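Local coordinates for protein exosome complex exonuclease RRP46 homolog (PDB 3HKM) that probably serves as a component of the RNA-degrading exosome and, in vitro, binds double-stranded DNA and single-stranded RNA and cleaves both DNA and RNA, at residues A[45-50]-A[95-100]; A[67-72]-A[106-111]. One frame throughout, in Å; residues are numbered along the deposited sequence.

Contact 1: residues A[45-50]-A[95-100]; sequences YGPKPG and TVHPNT
P47 and H97 meet where the two segments begin to converge, the pyrrolidine and the imidazole crossing obliquely. CG of H97 lies beside its own backbone N (chi1 -71°), and the ring then turns a face to the proline: P47 CG sits over it, displaced toward the rim and 4.1 Å from H97 ND1. V96 CG1 covers the opposite face, again off centre, so the imidazole is sandwiched between two apolar carbons. The same proline also brings CB to the gamma atoms of T100, although the rotation of that threonine is doubtful in the model. The backbones then close to an antiparallel non-hydrogen-bonded pair, P49 with T100, CA to CA 4.3 Å, their side chains on the same face. T100 CA turns its hydrogen to K48 O at 3.2 Å, a CA-H...O contact. One residue on, G50 N donates to N99 O at 2.9 Å; the N-H angle of 162° is fairly straight, but the donor stands 53° out of the carbonyl plane. The N99 side chain reaches back alongside the glycine, ND2 lying 3.4 Å from G50 CA while hydrogen-bonding T51 OG1. T101 OG1 bonds G50 O, and T100 pairs through its backbone with S61 on strand 61-67. The chemistry is that of the exposed ends of two inner strands: 38-49 and the start of 100-110 are joined through main-chain polar atoms, the proline and imidazole add van der Waals contact, and N99 ties its loop to T51.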
loop_
_atom_site.group_PDB
_atom_site.type_symbol
_atom_site.label_atom_id
_atom_site.label_comp_id
_atom_site.label_asym_id
_atom_site.label_seq_id
_atom_site.Cartn_x
_atom_site.Cartn_y
_atom_site.Cartn_z
ATOM N N TYR A 45 2.834 -15.552 -3.566
ATOM C CA TYR A 45 3.061 -16.948 -3.928
ATOM C C TYR A 45 1.828 -17.742 -4.441
ATOM O O TYR A 45 1.430 -18.729 -3.841
ATOM C CB TYR A 45 3.835 -17.646 -2.796
ATOM C CG TYR A 45 5.184 -16.977 -2.588
ATOM C CD1 TYR A 45 6.267 -17.299 -3.391
ATOM C CD2 TYR A 45 5.353 -15.975 -1.640
ATOM C CE1 TYR A 45 7.495 -16.667 -3.238
ATOM C CE2 TYR A 45 6.579 -15.334 -1.480
ATOM C CZ TYR A 45 7.644 -15.687 -2.283
ATOM O OH TYR A 45 8.866 -15.065 -2.136
ATOM N N GLY A 46 1.261 -17.304 -5.578
ATOM C CA GLY A 46 0.106 -17.930 -6.226
ATOM C C GLY A 46 -0.878 -18.464 -5.209
ATOM O O GLY A 46 -0.625 -18.379 -4.012
ATOM N N PRO A 47 -2.023 -19.002 -5.653
ATOM C CA PRO A 47 -2.811 -19.613 -4.583
ATOM C C PRO A 47 -2.312 -21.035 -4.319
ATOM O O PRO A 47 -2.285 -21.848 -5.247
ATOM C CB PRO A 47 -4.240 -19.614 -5.149
ATOM C CG PRO A 47 -4.186 -18.755 -6.395
ATOM C CD PRO A 47 -2.793 -18.888 -6.899
ATOM N N LYS A 48 -1.897 -21.310 -3.080
ATOM C CA LYS A 48 -1.364 -22.620 -2.701
ATOM C C LYS A 48 -2.392 -23.458 -1.914
ATOM O O LYS A 48 -2.912 -23.009 -0.894
ATOM C CB LYS A 48 -0.066 -22.454 -1.897
ATOM C CG LYS A 48 0.530 -23.772 -1.393
ATOM C CD LYS A 48 1.794 -23.560 -0.542
ATOM C CE LYS A 48 2.380 -24.892 -0.085
ATOM N NZ LYS A 48 3.696 -24.722 0.588
ATOM N N PRO A 49 -2.689 -24.680 -2.394
ATOM C CA PRO A 49 -3.657 -25.561 -1.721
ATOM C C PRO A 49 -3.391 -25.720 -0.221
ATOM O O PRO A 49 -2.244 -25.858 0.197
ATOM C CB PRO A 49 -3.458 -26.905 -2.428
ATOM C CG PRO A 49 -2.988 -26.537 -3.806
ATOM C CD PRO A 49 -2.186 -25.262 -3.656
ATOM N N GLY A 50 -4.450 -25.709 0.577
ATOM C CA GLY A 50 -4.323 -25.937 2.006
ATOM C C GLY A 50 -4.558 -24.685 2.827
ATOM O O GLY A 50 -4.356 -23.573 2.349
ATOM N N THR A 95 -13.702 -15.950 -2.538
ATOM C CA THR A 95 -14.606 -17.034 -2.876
ATOM C C THR A 95 -14.157 -17.847 -4.102
ATOM O O THR A 95 -14.731 -18.891 -4.403
ATOM C CB THR A 95 -16.024 -16.467 -3.118
ATOM O OG1 THR A 95 -16.889 -17.499 -3.606
ATOM C CG2 THR A 95 -15.975 -15.325 -4.124
ATOM N N VAL A 96 -13.134 -17.373 -4.807
ATOM C CA VAL A 96 -12.703 -18.033 -6.038
ATOM C C VAL A 96 -11.889 -19.306 -5.779
ATOM O O VAL A 96 -12.172 -20.363 -6.365
ATOM C CB VAL A 96 -11.896 -17.081 -6.949
ATOM C CG1 VAL A 96 -11.582 -17.760 -8.275
ATOM C CG2 VAL A 96 -12.667 -15.790 -7.183
ATOM N N HIS A 97 -10.888 -19.209 -4.905
ATOM C CA HIS A 97 -9.991 -20.329 -4.655
ATOM C C HIS A 97 -9.992 -20.768 -3.201
ATOM O O HIS A 97 -9.032 -20.519 -2.481
ATOM C CB HIS A 97 -8.574 -19.980 -5.092
ATOM C CG HIS A 97 -8.410 -19.909 -6.574
ATOM N ND1 HIS A 97 -8.220 -18.720 -7.247
ATOM C CD2 HIS A 97 -8.439 -20.877 -7.518
ATOM C CE1 HIS A 97 -8.127 -18.962 -8.544
ATOM N NE2 HIS A 97 -8.254 -20.264 -8.734
ATOM N N PRO A 98 -11.073 -21.433 -2.772
ATOM C CA PRO A 98 -11.244 -21.933 -1.403
ATOM C C PRO A 98 -10.188 -22.971 -1.059
ATOM O O PRO A 98 -9.636 -23.601 -1.972
ATOM C CB PRO A 98 -12.623 -22.593 -1.440
ATOM C CG PRO A 98 -13.323 -21.961 -2.601
ATOM C CD PRO A 98 -12.249 -21.714 -3.608
ATOM N N ASN A 99 -9.933 -23.148 0.238
ATOM C CA ASN A 99 -8.882 -24.041 0.730
ATOM C C ASN A 99 -7.553 -23.762 0.057
ATOM O O ASN A 99 -6.924 -24.655 -0.506
ATOM C CB ASN A 99 -9.270 -25.509 0.562
ATOM C CG ASN A 99 -8.335 -26.452 1.301
ATOM O OD1 ASN A 99 -8.164 -27.600 0.901
ATOM N ND2 ASN A 99 -7.729 -25.975 2.380
ATOM N N THR A 100 -7.133 -22.506 0.131
ATOM C CA THR A 100 -5.930 -22.053 -0.544
ATOM C C THR A 100 -5.271 -20.934 0.272
ATOM O O THR A 100 -5.950 -20.163 0.932
ATOM C CB THR A 100 -6.289 -21.569 -1.967
ATOM O OG1 THR A 100 -5.400 -22.155 -2.922
ATOM C CG2 THR A 100 -6.281 -20.056 -2.069
#

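Contact 2: residues A[67-72]-A[106-111]; sequences KPMTGQ and LQVVGN
K67 pairs in parallel with Q107, gripping the neighbouring strand at two points: its N donates to L106 O at 2.8 Å and its O accepts from V108 N at 3.1 Å, both bonds running nearly along the C=O axis. The K67 and Q107 side chains share one face of the sheet and cross at about a right angle. Q107 CG is anti to the backbone N (chi1 170°) and the chain bends at chi2, laying the amide against K67 CB and CE and near P68 O; which amide atom faces which partner is doubtful. An alanine in place of Q107 would probably uncover the lysine methylenes and leave P68 O without its amide neighbour. Beyond P68 the loop swings M69 over V108. M69 CG stands between the backbone N and carbonyl carbon (chi1 84°), and M69 CB presses tightly on V108 O at 3.0 Å. The chain runs extended at chi2 and bends at chi3 (95°), bringing M69 CE to V108 CG1 at 3.9 Å and to N111 CB at 3.7 Å, where the methionine crosses the asparagine at about a right angle. N111 OD1 is bonded to G113 N, and V109 and G110 form a classic beta bulge opposite I39. L106 and V108 instead pack on helix 115-130. This is the exit of the first strand of a beta-alpha-beta crossover, 61-67 to 100-110 by way of helix 77-91: two backbone bonds fix the parallel register, and past them the loop follows the strand mainly through M69, which touches both carbon atoms and backbone oxygens.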
loop_
_atom_site.group_PDB
_atom_site.type_symbol
_atom_site.label_atom_id
_atom_site.label_comp_id
_atom_site.label_asym_id
_atom_site.label_seq_id
_atom_site.Cartn_x
_atom_site.Cartn_y
_atom_site.Cartn_z
ATOM N N LYS A 67 8.639 -7.167 6.563
ATOM C CA LYS A 67 10.047 -7.329 6.910
ATOM C C LYS A 67 10.792 -5.997 6.819
ATOM O O LYS A 67 10.794 -5.360 5.765
ATOM C CB LYS A 67 10.711 -8.388 6.014
ATOM C CG LYS A 67 9.846 -9.632 5.799
ATOM C CD LYS A 67 10.646 -10.929 5.812
ATOM C CE LYS A 67 11.300 -11.234 4.479
ATOM N NZ LYS A 67 11.831 -12.639 4.451
ATOM N N PRO A 68 11.428 -5.580 7.935
ATOM C CA PRO A 68 12.134 -4.295 8.020
ATOM C C PRO A 68 13.402 -4.318 7.182
ATOM O O PRO A 68 13.957 -5.392 6.947
ATOM C CB PRO A 68 12.498 -4.186 9.512
ATOM C CG PRO A 68 11.678 -5.222 10.208
ATOM C CD PRO A 68 11.499 -6.318 9.210
ATOM N N MET A 69 13.872 -3.155 6.749
ATOM C CA MET A 69 15.063 -3.128 5.913
ATOM C C MET A 69 16.298 -3.545 6.711
ATOM O O MET A 69 17.386 -3.698 6.150
ATOM C CB MET A 69 15.236 -1.774 5.191
ATOM C CG MET A 69 15.908 -0.661 5.974
ATOM S SD MET A 69 15.512 0.983 5.301
ATOM C CE MET A 69 14.131 1.432 6.350
ATOM N N THR A 70 16.107 -3.767 8.013
ATOM C CA THR A 70 17.205 -4.149 8.892
ATOM C C THR A 70 16.688 -4.481 10.291
ATOM O O THR A 70 15.651 -3.964 10.715
ATOM C CB THR A 70 18.241 -3.020 8.977
ATOM O OG1 THR A 70 19.518 -3.561 9.322
ATOM C CG2 THR A 70 17.816 -1.984 10.009
ATOM N N GLY A 71 17.402 -5.344 11.009
ATOM C CA GLY A 71 16.970 -5.779 12.330
ATOM C C GLY A 71 15.635 -6.496 12.281
ATOM O O GLY A 71 15.315 -7.143 11.281
ATOM N N GLN A 72 14.849 -6.396 13.350
ATOM C CA GLN A 72 13.507 -6.969 13.308
ATOM C C GLN A 72 12.360 -6.033 13.677
ATOM O O GLN A 72 12.554 -4.964 14.269
ATOM C CB GLN A 72 13.404 -8.309 14.050
ATOM C CG GLN A 72 14.207 -8.445 15.330
ATOM C CD GLN A 72 14.323 -9.900 15.743
ATOM O OE1 GLN A 72 14.167 -10.799 14.914
ATOM N NE2 GLN A 72 14.590 -10.143 17.024
ATOM N N LEU A 106 6.514 -8.560 2.208
ATOM C CA LEU A 106 6.835 -7.179 1.918
ATOM C C LEU A 106 8.198 -6.867 2.524
ATOM O O LEU A 106 8.378 -6.928 3.736
ATOM C CB LEU A 106 5.751 -6.260 2.487
ATOM C CG LEU A 106 5.746 -4.778 2.103
ATOM C CD1 LEU A 106 6.784 -3.980 2.884
ATOM C CD2 LEU A 106 5.932 -4.609 0.603
ATOM N N GLN A 107 9.163 -6.562 1.670
ATOM C CA GLN A 107 10.503 -6.232 2.117
ATOM C C GLN A 107 10.787 -4.756 1.867
ATOM O O GLN A 107 10.793 -4.301 0.718
ATOM C CB GLN A 107 11.527 -7.097 1.384
ATOM C CG GLN A 107 12.977 -6.662 1.591
ATOM C CD GLN A 107 13.476 -6.923 3.006
ATOM O OE1 GLN A 107 13.850 -5.995 3.735
ATOM N NE2 GLN A 107 13.469 -8.190 3.408
ATOM N N VAL A 108 11.019 -4.008 2.946
ATOM C CA VAL A 108 11.402 -2.599 2.836
ATOM C C VAL A 108 12.851 -2.434 2.381
ATOM O O VAL A 108 13.765 -3.058 2.922
ATOM C CB VAL A 108 11.176 -1.844 4.152
ATOM C CG1 VAL A 108 11.562 -0.382 3.997
ATOM C CG2 VAL A 108 9.727 -1.959 4.554
ATOM N N VAL A 109 13.040 -1.596 1.366
ATOM C CA VAL A 109 14.350 -1.368 0.767
ATOM C C VAL A 109 14.866 0.014 1.157
ATOM O O VAL A 109 16.033 0.184 1.489
ATOM C CB VAL A 109 14.286 -1.501 -0.781
ATOM C CG1 VAL A 109 15.558 -0.969 -1.424
ATOM C CG2 VAL A 109 14.030 -2.954 -1.177
ATOM N N GLY A 110 13.973 0.997 1.118
ATOM C CA GLY A 110 14.284 2.352 1.527
ATOM C C GLY A 110 13.061 3.012 2.132
ATOM O O GLY A 110 11.927 2.645 1.822
ATOM N N ASN A 111 13.281 3.982 3.010
ATOM C CA ASN A 111 12.169 4.682 3.627
ATOM C C ASN A 111 12.392 6.187 3.641
ATOM O O ASN A 111 13.071 6.717 4.522
ATOM C CB ASN A 111 11.910 4.155 5.041
ATOM C CG ASN A 111 10.713 4.812 5.700
ATOM O OD1 ASN A 111 10.029 5.626 5.090
ATOM N ND2 ASN A 111 10.456 4.460 6.951
#

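How the contacts relate
Both contacts engage strand 100-110, one at each end, on different sides of it: contact 1 joins its start to strand 38-49 in antiparallel fashion, contact 2 joins its far end to strand 61-67 in parallel. Their centres lie about 27 Å apart and their nearest atoms about 8 Å apart; they do not touch, but both reach the same sheet. Contact 1 is a surface contact far from the chain's centre, rich in proline and glycine, with a backbone hydrogen bond from G50 to N99. Contact 2 lies deeper and is partly buried, with two backbone bonds, aliphatic and sulfur-bearing side chains, and a helix-covered face.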